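Local coordinates for endo-arabinase (Bacteroides thetaiotaomicron, PDB 5C0P), which probably hydrolyses O-glycosidic bonds in arabinan, as a magnesium-containing member of glycosyl hydrolase family 43, at residues Val52-Asp57 with Lys62-Ser67; Leu110-Asp113 with Gly117-Thr120; Ser223-Asp228 with Leu254-Gly259. All blocks are in the same frame, centred on the assembly; numbering follows the deposited sequence.

Interaction 1: residues Val52-Asp57 with Lys62-Ser67; sequences VYKSKD and KDEGYS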
loop_
_atom_site.group_PDB
_atom_site.type_symbol
_atom_site.label_atom_id
_atom_site.label_comp_id
_atom_site.label_asym_id
_atom_site.label_seq_id
_atom_site.Cartn_x
_atom_site.Cartn_y
_atom_site.Cartn_z
ATOM N N VAL A 52 8.343 -12.857 5.487
ATOM C CA VAL A 52 7.952 -13.093 4.105
ATOM C C VAL A 52 7.516 -14.541 3.883
ATOM O O VAL A 52 8.204 -15.479 4.270
ATOM C CB VAL A 52 9.080 -12.680 3.118
ATOM C CG1 VAL A 52 10.404 -13.360 3.464
ATOM C CG2 VAL A 52 8.660 -12.966 1.681
ATOM N N TYR A 53 6.341 -14.699 3.282
ATOM C CA TYR A 53 5.867 -16.006 2.850
ATOM C C TYR A 53 5.895 -16.045 1.331
ATOM O O TYR A 53 5.803 -15.008 0.681
ATOM C CB TYR A 53 4.438 -16.250 3.334
ATOM C CG TYR A 53 4.275 -16.573 4.815
ATOM C CD1 TYR A 53 5.356 -16.578 5.701
ATOM C CD2 TYR A 53 3.029 -16.907 5.319
ATOM C CE1 TYR A 53 5.177 -16.898 7.059
ATOM C CE2 TYR A 53 2.849 -17.222 6.659
ATOM C CZ TYR A 53 3.919 -17.221 7.521
ATOM O OH TYR A 53 3.700 -17.540 8.850
ATOM N N LYS A 54 6.004 -17.244 0.771
ATOM C CA LYS A 54 6.159 -17.422 -0.667
ATOM C C LYS A 54 5.158 -18.465 -1.145
ATOM O O LYS A 54 4.801 -19.368 -0.391
ATOM C CB LYS A 54 7.579 -17.911 -0.954
ATOM C CG LYS A 54 7.955 -18.047 -2.421
ATOM C CD LYS A 54 9.401 -18.545 -2.561
ATOM C CE LYS A 54 9.544 -20.025 -2.234
ATOM N NZ LYS A 54 10.959 -20.497 -2.349
ATOM N N SER A 55 4.701 -18.338 -2.391
ATOM C CA SER A 55 3.687 -19.251 -2.929
ATOM C C SER A 55 3.843 -19.442 -4.431
ATOM O O SER A 55 4.228 -18.509 -5.137
ATOM C CB SER A 55 2.287 -18.713 -2.648
ATOM O OG SER A 55 1.292 -19.622 -3.101
ATOM N N LYS A 56 3.547 -20.648 -4.920
ATOM C CA LYS A 56 3.516 -20.895 -6.354
ATOM C C LYS A 56 2.204 -20.440 -6.978
ATOM O O LYS A 56 2.158 -20.196 -8.178
ATOM C CB LYS A 56 3.693 -22.385 -6.669
ATOM C CG LYS A 56 5.037 -22.987 -6.302
ATOM C CD LYS A 56 4.988 -24.496 -6.538
ATOM C CE LYS A 56 6.325 -25.186 -6.328
ATOM N NZ LYS A 56 6.196 -26.641 -6.657
ATOM N N ASP A 57 1.137 -20.355 -6.177
ATOM C CA ASP A 57 -0.204 -20.260 -6.759
ATOM C C ASP A 57 -1.217 -19.417 -5.994
ATOM O O ASP A 57 -2.383 -19.348 -6.407
ATOM C CB ASP A 57 -0.788 -21.661 -6.980
ATOM C CG ASP A 57 -0.956 -22.458 -5.678
ATOM O OD1 ASP A 57 -0.666 -21.926 -4.583
ATOM O OD2 ASP A 57 -1.396 -23.627 -5.756
ATOM N N LYS A 62 4.603 -20.868 1.958
ATOM C CA LYS A 62 5.779 -21.357 2.668
ATOM C C LYS A 62 6.461 -20.199 3.388
ATOM O O LYS A 62 6.607 -19.109 2.831
ATOM C CB LYS A 62 6.758 -21.988 1.669
ATOM C CG LYS A 62 8.063 -22.475 2.270
ATOM C CD LYS A 62 9.025 -22.902 1.168
ATOM C CE LYS A 62 10.336 -23.398 1.742
ATOM N NZ LYS A 62 10.901 -22.432 2.715
ATOM N N ASP A 63 6.869 -20.433 4.627
ATOM C CA ASP A 63 7.594 -19.439 5.404
ATOM C C ASP A 63 9.025 -19.328 4.892
ATOM O O ASP A 63 9.765 -20.318 4.865
ATOM C CB ASP A 63 7.587 -19.857 6.880
ATOM C CG ASP A 63 8.345 -18.893 7.780
ATOM O OD1 ASP A 63 8.540 -17.717 7.410
ATOM O OD2 ASP A 63 8.740 -19.325 8.886
ATOM N N GLU A 64 9.404 -18.120 4.476
ATOM C CA GLU A 64 10.765 -17.850 4.023
ATOM C C GLU A 64 11.530 -16.950 4.992
ATOM O O GLU A 64 12.584 -16.417 4.657
ATOM C CB GLU A 64 10.755 -17.238 2.619
ATOM C CG GLU A 64 10.424 -18.231 1.513
ATOM C CD GLU A 64 11.527 -19.248 1.271
ATOM O OE1 GLU A 64 12.652 -19.070 1.785
ATOM O OE2 GLU A 64 11.266 -20.237 0.559
ATOM N N GLY A 65 11.017 -16.805 6.208
ATOM C CA GLY A 65 11.765 -16.117 7.243
ATOM C C GLY A 65 11.576 -14.614 7.230
ATOM O O GLY A 65 10.549 -14.105 6.783
ATOM N N TYR A 66 12.576 -13.892 7.720
ATOM C CA TYR A 66 12.447 -12.448 7.851
ATOM C C TYR A 66 13.173 -11.724 6.733
ATOM O O TYR A 66 14.352 -11.981 6.473
ATOM C CB TYR A 66 12.986 -11.987 9.204
ATOM C CG TYR A 66 12.319 -12.678 10.366
ATOM C CD1 TYR A 66 10.989 -12.424 10.676
ATOM C CD2 TYR A 66 13.014 -13.589 11.144
ATOM C CE1 TYR A 66 10.373 -13.058 11.736
ATOM C CE2 TYR A 66 12.410 -14.225 12.207
ATOM C CZ TYR A 66 11.088 -13.955 12.497
ATOM O OH TYR A 66 10.485 -14.591 13.557
ATOM N N SER A 67 12.452 -10.822 6.074
ATOM C CA SER A 67 13.018 -10.031 4.993
ATOM C C SER A 67 13.585 -8.708 5.508
ATOM O O SER A 67 14.432 -8.108 4.855
ATOM C CB SER A 67 11.985 -9.784 3.896
ATOM O OG SER A 67 10.853 -9.093 4.409
#
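Val52 and Gly65, and beyond them Lys54 and Lys62, tie two antiparallel strands together through backbone bonds. Val52 N gives its hydrogen to Gly65 O at 2.8 Å, and Val52 O accepts from Glu64 N. Lys54 and Lys62 form a hydrogen-bonded pair with a bond in each direction. Between them Tyr53 and Asp63 are a non-hydrogen-bonded pair.

Lys54 runs extended until it bends at chi3 (75°), and this brings NZ to 2.9 Å from Glu64 OE2, above the carboxylate plane. Glu15 is a further salt-bridge partner of NZ, and Lys62 NZ reaches the same Glu64 oxygen weakly. A methionine in place of Lys54 would probably leave Glu15 and Glu64 without the ammonium they share, with the weaker Lys62 contact left to Glu64.

On the sheet face opposite Lys54 and Lys62, Asp63 OD1 lies at the edge of the Tyr53 ring, 3.5 Å from CE1, with ring and carboxylate planes 60° apart. OD1 also accepts from Gly65 N in an Asx turn, and OD2 bridges to Arg51.

Val52 CG1 packs on Ser67 CB and Glu64 CB, and Lys54 CB lies 3.8 Å from Glu64 CG. The whole is a beta hairpin in one blade of the family's five-bladed beta-propeller.

Interaction 2: residues Leu110-Asp113 with Gly117-Thr120; sequences LVSD and GPFT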
loop_
_atom_site.group_PDB
_atom_site.type_symbol
_atom_site.label_atom_id
_atom_site.label_comp_id
_atom_site.label_asym_id
_atom_site.label_seq_id
_atom_site.Cartn_x
_atom_site.Cartn_y
_atom_site.Cartn_z
ATOM N N LEU A 110 13.652 0.505 1.329
ATOM C CA LEU A 110 14.765 -0.405 1.573
ATOM C C LEU A 110 14.938 -1.253 0.327
ATOM O O LEU A 110 13.997 -1.405 -0.455
ATOM C CB LEU A 110 14.480 -1.283 2.793
ATOM C CG LEU A 110 14.209 -0.482 4.073
ATOM C CD1 LEU A 110 12.705 -0.239 4.299
ATOM C CD2 LEU A 110 14.831 -1.163 5.252
ATOM N N VAL A 111 16.129 -1.807 0.136
ATOM C CA VAL A 111 16.440 -2.463 -1.135
ATOM C C VAL A 111 17.091 -3.832 -0.930
ATOM O O VAL A 111 17.812 -4.049 0.047
ATOM C CB VAL A 111 17.342 -1.551 -2.017
ATOM C CG1 VAL A 111 18.707 -1.303 -1.353
ATOM C CG2 VAL A 111 17.495 -2.117 -3.446
ATOM N N SER A 112 16.829 -4.749 -1.863
ATOM C CA SER A 112 17.444 -6.075 -1.851
ATOM C C SER A 112 17.665 -6.540 -3.277
ATOM O O SER A 112 16.996 -6.060 -4.201
ATOM C CB SER A 112 16.536 -7.082 -1.136
ATOM O OG SER A 112 17.136 -8.371 -1.103
ATOM N N ASP A 113 18.586 -7.483 -3.453
ATOM C CA ASP A 113 18.783 -8.112 -4.753
ATOM C C ASP A 113 17.749 -9.221 -4.967
ATOM O O ASP A 113 17.604 -9.736 -6.076
ATOM C CB ASP A 113 20.190 -8.708 -4.852
ATOM C CG ASP A 113 21.276 -7.651 -4.950
ATOM O OD1 ASP A 113 20.956 -6.485 -5.248
ATOM O OD2 ASP A 113 22.457 -8.002 -4.745
ATOM N N GLY A 117 14.173 -10.568 0.185
ATOM C CA GLY A 117 15.130 -9.897 1.051
ATOM C C GLY A 117 16.407 -10.701 1.204
ATOM O O GLY A 117 16.600 -11.707 0.514
ATOM N N PRO A 118 17.281 -10.313 2.147
ATOM C CA PRO A 118 17.101 -9.271 3.165
ATOM C C PRO A 118 17.212 -7.874 2.578
ATOM O O PRO A 118 17.981 -7.646 1.636
ATOM C CB PRO A 118 18.266 -9.523 4.128
ATOM C CG PRO A 118 19.327 -10.146 3.269
ATOM C CD PRO A 118 18.600 -10.963 2.244
ATOM N N PHE A 119 16.420 -6.959 3.122
ATOM C CA PHE A 119 16.433 -5.561 2.698
ATOM C C PHE A 119 17.343 -4.727 3.592
ATOM O O PHE A 119 17.434 -4.965 4.796
ATOM C CB PHE A 119 15.019 -4.986 2.746
ATOM C CG PHE A 119 14.101 -5.567 1.722
ATOM C CD1 PHE A 119 14.083 -5.058 0.430
ATOM C CD2 PHE A 119 13.263 -6.625 2.044
ATOM C CE1 PHE A 119 13.250 -5.599 -0.528
ATOM C CE2 PHE A 119 12.418 -7.169 1.088
ATOM C CZ PHE A 119 12.417 -6.652 -0.196
ATOM N N THR A 120 18.025 -3.758 2.991
ATOM C CA THR A 120 18.807 -2.777 3.741
ATOM C C THR A 120 18.311 -1.387 3.350
ATOM O O THR A 120 17.809 -1.190 2.245
ATOM C CB THR A 120 20.319 -2.915 3.475
ATOM O OG1 THR A 120 20.577 -2.682 2.090
ATOM C CG2 THR A 120 20.800 -4.300 3.845
HETATM O O HOH W 1 20.314 -5.187 0.650
#
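Val111 O is gripped by two donors. Thr120 N reaches it at 3.0 Å, tilted 26° from the carbonyl plane, and a water donates to it at 2.8 Å. That water also hydrogen-bonds Thr120 OG1, so it links the strand's carbonyl to the threonine side chain. Phe119 CA adds a CA-H...O contact to the same oxygen. The return bond runs from Val111 N to Thr120 O, at 2.8 Å and nearly straight (161°).

Ser112 OG donates to Pro118 O at 3.0 Å, from well above the carbonyl plane. With chi1 at -179°, OG stands anti to the serine's own N, which directs it to this carbonyl. Ser112 CB lies 3.5 Å above the Phe119 ring plane, offset toward the rim near CD1, in a CH-pi contact. Leu110 CB meets Phe119 CB at 3.7 Å, extending the apolar patch.

The Gly117-Pro118 peptide is cis, and Gly117 has positive phi. A side chain at Gly117 would be crowded by the Phe119 ring. Leu94 of strand 91-100 touches both Leu110 and Phe119. The arrangement is the antiparallel connection, closed by a loop with a cis proline, from strand 103-112 to the short outer strand 120-121 of a four-stranded sheet.

Interaction 3: residues Ser223-Asp228 with Leu254-Gly259; sequences SFRKTD and LNSDDG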
loop_
_atom_site.group_PDB
_atom_site.type_symbol
_atom_site.label_atom_id
_atom_site.label_comp_id
_atom_site.label_asym_id
_atom_site.label_seq_id
_atom_site.Cartn_x
_atom_site.Cartn_y
_atom_site.Cartn_z
ATOM N N SER A 223 -10.872 3.940 3.744
ATOM C CA SER A 223 -11.375 4.767 4.829
ATOM C C SER A 223 -12.539 4.036 5.474
ATOM O O SER A 223 -12.774 2.866 5.187
ATOM C CB SER A 223 -11.809 6.143 4.306
ATOM O OG SER A 223 -11.926 7.071 5.366
ATOM N N PHE A 224 -13.271 4.719 6.347
ATOM C CA PHE A 224 -14.440 4.125 6.991
ATOM C C PHE A 224 -15.724 4.672 6.385
ATOM O O PHE A 224 -15.791 5.847 6.032
ATOM C CB PHE A 224 -14.379 4.356 8.505
ATOM C CG PHE A 224 -13.260 3.615 9.162
ATOM C CD1 PHE A 224 -11.988 4.170 9.236
ATOM C CD2 PHE A 224 -13.462 2.329 9.645
ATOM C CE1 PHE A 224 -10.942 3.462 9.818
ATOM C CE2 PHE A 224 -12.424 1.620 10.231
ATOM C CZ PHE A 224 -11.164 2.189 10.314
ATOM N N ARG A 225 -16.735 3.811 6.265
ATOM C CA ARG A 225 -18.009 4.164 5.634
ATOM C C ARG A 225 -18.935 4.880 6.594
ATOM O O ARG A 225 -19.042 4.491 7.759
ATOM C CB ARG A 225 -18.744 2.906 5.164
ATOM C CG ARG A 225 -17.974 2.062 4.196
ATOM C CD ARG A 225 -18.908 1.270 3.297
ATOM N NE ARG A 225 -19.796 0.338 3.995
ATOM C CZ ARG A 225 -20.489 -0.601 3.358
ATOM N NH1 ARG A 225 -20.367 -0.711 2.042
ATOM N NH2 ARG A 225 -21.285 -1.430 4.020
ATOM N N LYS A 226 -19.649 5.881 6.091
ATOM C CA LYS A 226 -20.602 6.620 6.913
ATOM C C LYS A 226 -21.853 5.818 7.266
ATOM O O LYS A 226 -22.449 6.037 8.322
ATOM C CB LYS A 226 -20.986 7.953 6.261
ATOM C CG LYS A 226 -21.840 7.838 5.016
ATOM C CD LYS A 226 -22.037 9.203 4.374
ATOM C CE LYS A 226 -23.008 9.118 3.210
ATOM N NZ LYS A 226 -23.018 10.376 2.414
ATOM N N THR A 227 -22.235 4.875 6.407
ATOM C CA THR A 227 -23.475 4.123 6.637
ATOM C C THR A 227 -23.396 3.198 7.855
ATOM O O THR A 227 -24.330 3.137 8.651
ATOM C CB THR A 227 -23.864 3.257 5.416
ATOM O OG1 THR A 227 -22.770 2.403 5.072
ATOM C CG2 THR A 227 -24.229 4.113 4.218
ATOM N N ASP A 228 -22.286 2.477 7.996
ATOM C CA ASP A 228 -22.184 1.433 9.019
ATOM C C ASP A 228 -20.846 1.374 9.760
ATOM O O ASP A 228 -20.639 0.500 10.606
ATOM C CB ASP A 228 -22.497 0.053 8.419
ATOM C CG ASP A 228 -21.637 -0.271 7.196
ATOM O OD1 ASP A 228 -20.596 0.392 6.974
ATOM O OD2 ASP A 228 -21.995 -1.209 6.455
ATOM N N LEU A 254 -16.148 -0.595 -2.977
ATOM C CA LEU A 254 -16.067 -1.858 -3.702
ATOM C C LEU A 254 -16.656 -3.000 -2.885
ATOM O O LEU A 254 -17.116 -3.995 -3.441
ATOM C CB LEU A 254 -14.619 -2.201 -4.036
ATOM C CG LEU A 254 -13.996 -1.681 -5.330
ATOM C CD1 LEU A 254 -14.000 -0.177 -5.387
ATOM C CD2 LEU A 254 -12.589 -2.217 -5.465
ATOM N N ASN A 255 -16.620 -2.858 -1.562
ATOM C CA ASN A 255 -16.861 -3.986 -0.666
ATOM C C ASN A 255 -17.671 -3.608 0.568
ATOM O O ASN A 255 -17.724 -2.432 0.944
ATOM C CB ASN A 255 -15.519 -4.586 -0.232
ATOM C CG ASN A 255 -14.647 -3.586 0.515
ATOM O OD1 ASN A 255 -14.619 -2.390 0.193
ATOM N ND2 ASN A 255 -13.938 -4.068 1.525
ATOM N N SER A 256 -18.288 -4.609 1.196
ATOM C CA SER A 256 -19.065 -4.415 2.410
ATOM C C SER A 256 -18.657 -5.410 3.480
ATOM O O SER A 256 -19.423 -5.681 4.408
ATOM C CB SER A 256 -20.555 -4.566 2.117
ATOM O OG SER A 256 -21.016 -3.487 1.325
ATOM N N ASP A 257 -17.447 -5.946 3.357
ATOM C CA ASP A 257 -16.971 -6.957 4.290
ATOM C C ASP A 257 -16.011 -6.436 5.372
ATOM O O ASP A 257 -15.303 -7.227 5.999
ATOM C CB ASP A 257 -16.328 -8.127 3.530
ATOM C CG ASP A 257 -15.196 -7.693 2.628
ATOM O OD1 ASP A 257 -14.822 -6.504 2.664
ATOM O OD2 ASP A 257 -14.670 -8.562 1.891
ATOM N N ASP A 258 -16.014 -5.119 5.595
ATOM C CA ASP A 258 -15.166 -4.488 6.614
ATOM C C ASP A 258 -13.698 -4.707 6.276
ATOM O O ASP A 258 -12.850 -4.784 7.160
ATOM C CB ASP A 258 -15.507 -5.031 8.020
ATOM C CG ASP A 258 -14.871 -4.228 9.144
ATOM O OD1 ASP A 258 -14.868 -2.989 9.057
ATOM O OD2 ASP A 258 -14.384 -4.844 10.129
ATOM N N GLY A 259 -13.401 -4.791 4.983
ATOM C CA GLY A 259 -12.043 -5.018 4.530
ATOM C C GLY A 259 -11.416 -3.814 3.860
ATOM O O GLY A 259 -12.113 -2.917 3.384
#
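Arg225 carries this contact nearly alone, reaching across to Ser256. Its NH1 donates to Ser256 OG at 2.9 Å. The bond is bent (141°), and the hydroxyl oxygen lies 24° out of the guanidinium plane. NH2 adds a weak bond to the same oxygen at 3.4 Å. The serine is therefore held at the end of the guanidinium by both terminal nitrogens, unequally. Asn255 O is also near NH1, but the angle is too poor for a hydrogen bond.

The firm part lies within each segment. Asp228 meets Arg225 side-on with two oxygens. NE donates to OD1 at 3.1 Å and NH2 to OD2, both close to the guanidinium plane and on the syn sides of the carboxylate. The arginine chain bends at chi3 (-61°) to present this edge. The salt bridge probably fixes the rotation of the guanidinium and so aims NH1 at the serine. In the other segment Asn255 ND2 donates to Gly259 O and to Asp257 OD1, each at 2.8 Å. These bonds fold residues 255-259 into a compact turn.

The interface between the segments is loose by comparison. It buries 117 Å² in all, and Ser256 forms its solvent side. Asp228 is the exposed partner of Arg225.

Thr253 OG1 accepts a further bond from Arg225 NH1. Residues 223-228 take in the end of strand 217-224 and the loop after it, while residues 254-259 lead into strand 260-266, which carries the magnesium ligand His261. Strand 231-238 lies beside both: Arg225 and Asn255 touch Ala232, and Asn255 OD1 accepts from Ile233 N.

Interactions 1 and 2 are neighbours in the fold. They meet where Ser67 O lies 2.9 Å from Phe119 N, a probable hydrogen bond that joins the hairpin of one sheet to the edge of the next. Interaction 3 belongs to other strands, with its centre about 35 Å from that of interaction 2, on the opposite side of the chain's centre. Interaction 2 has the largest share of buried residues, although interaction 1 buries more surface, and it adds ring packing to its backbone pairing. Interaction 1 is partly buried and combines strand pairing with a salt-bridge network. Interaction 3 is the smallest and lies between loops. It has no strand pairing and depends on a single arginine.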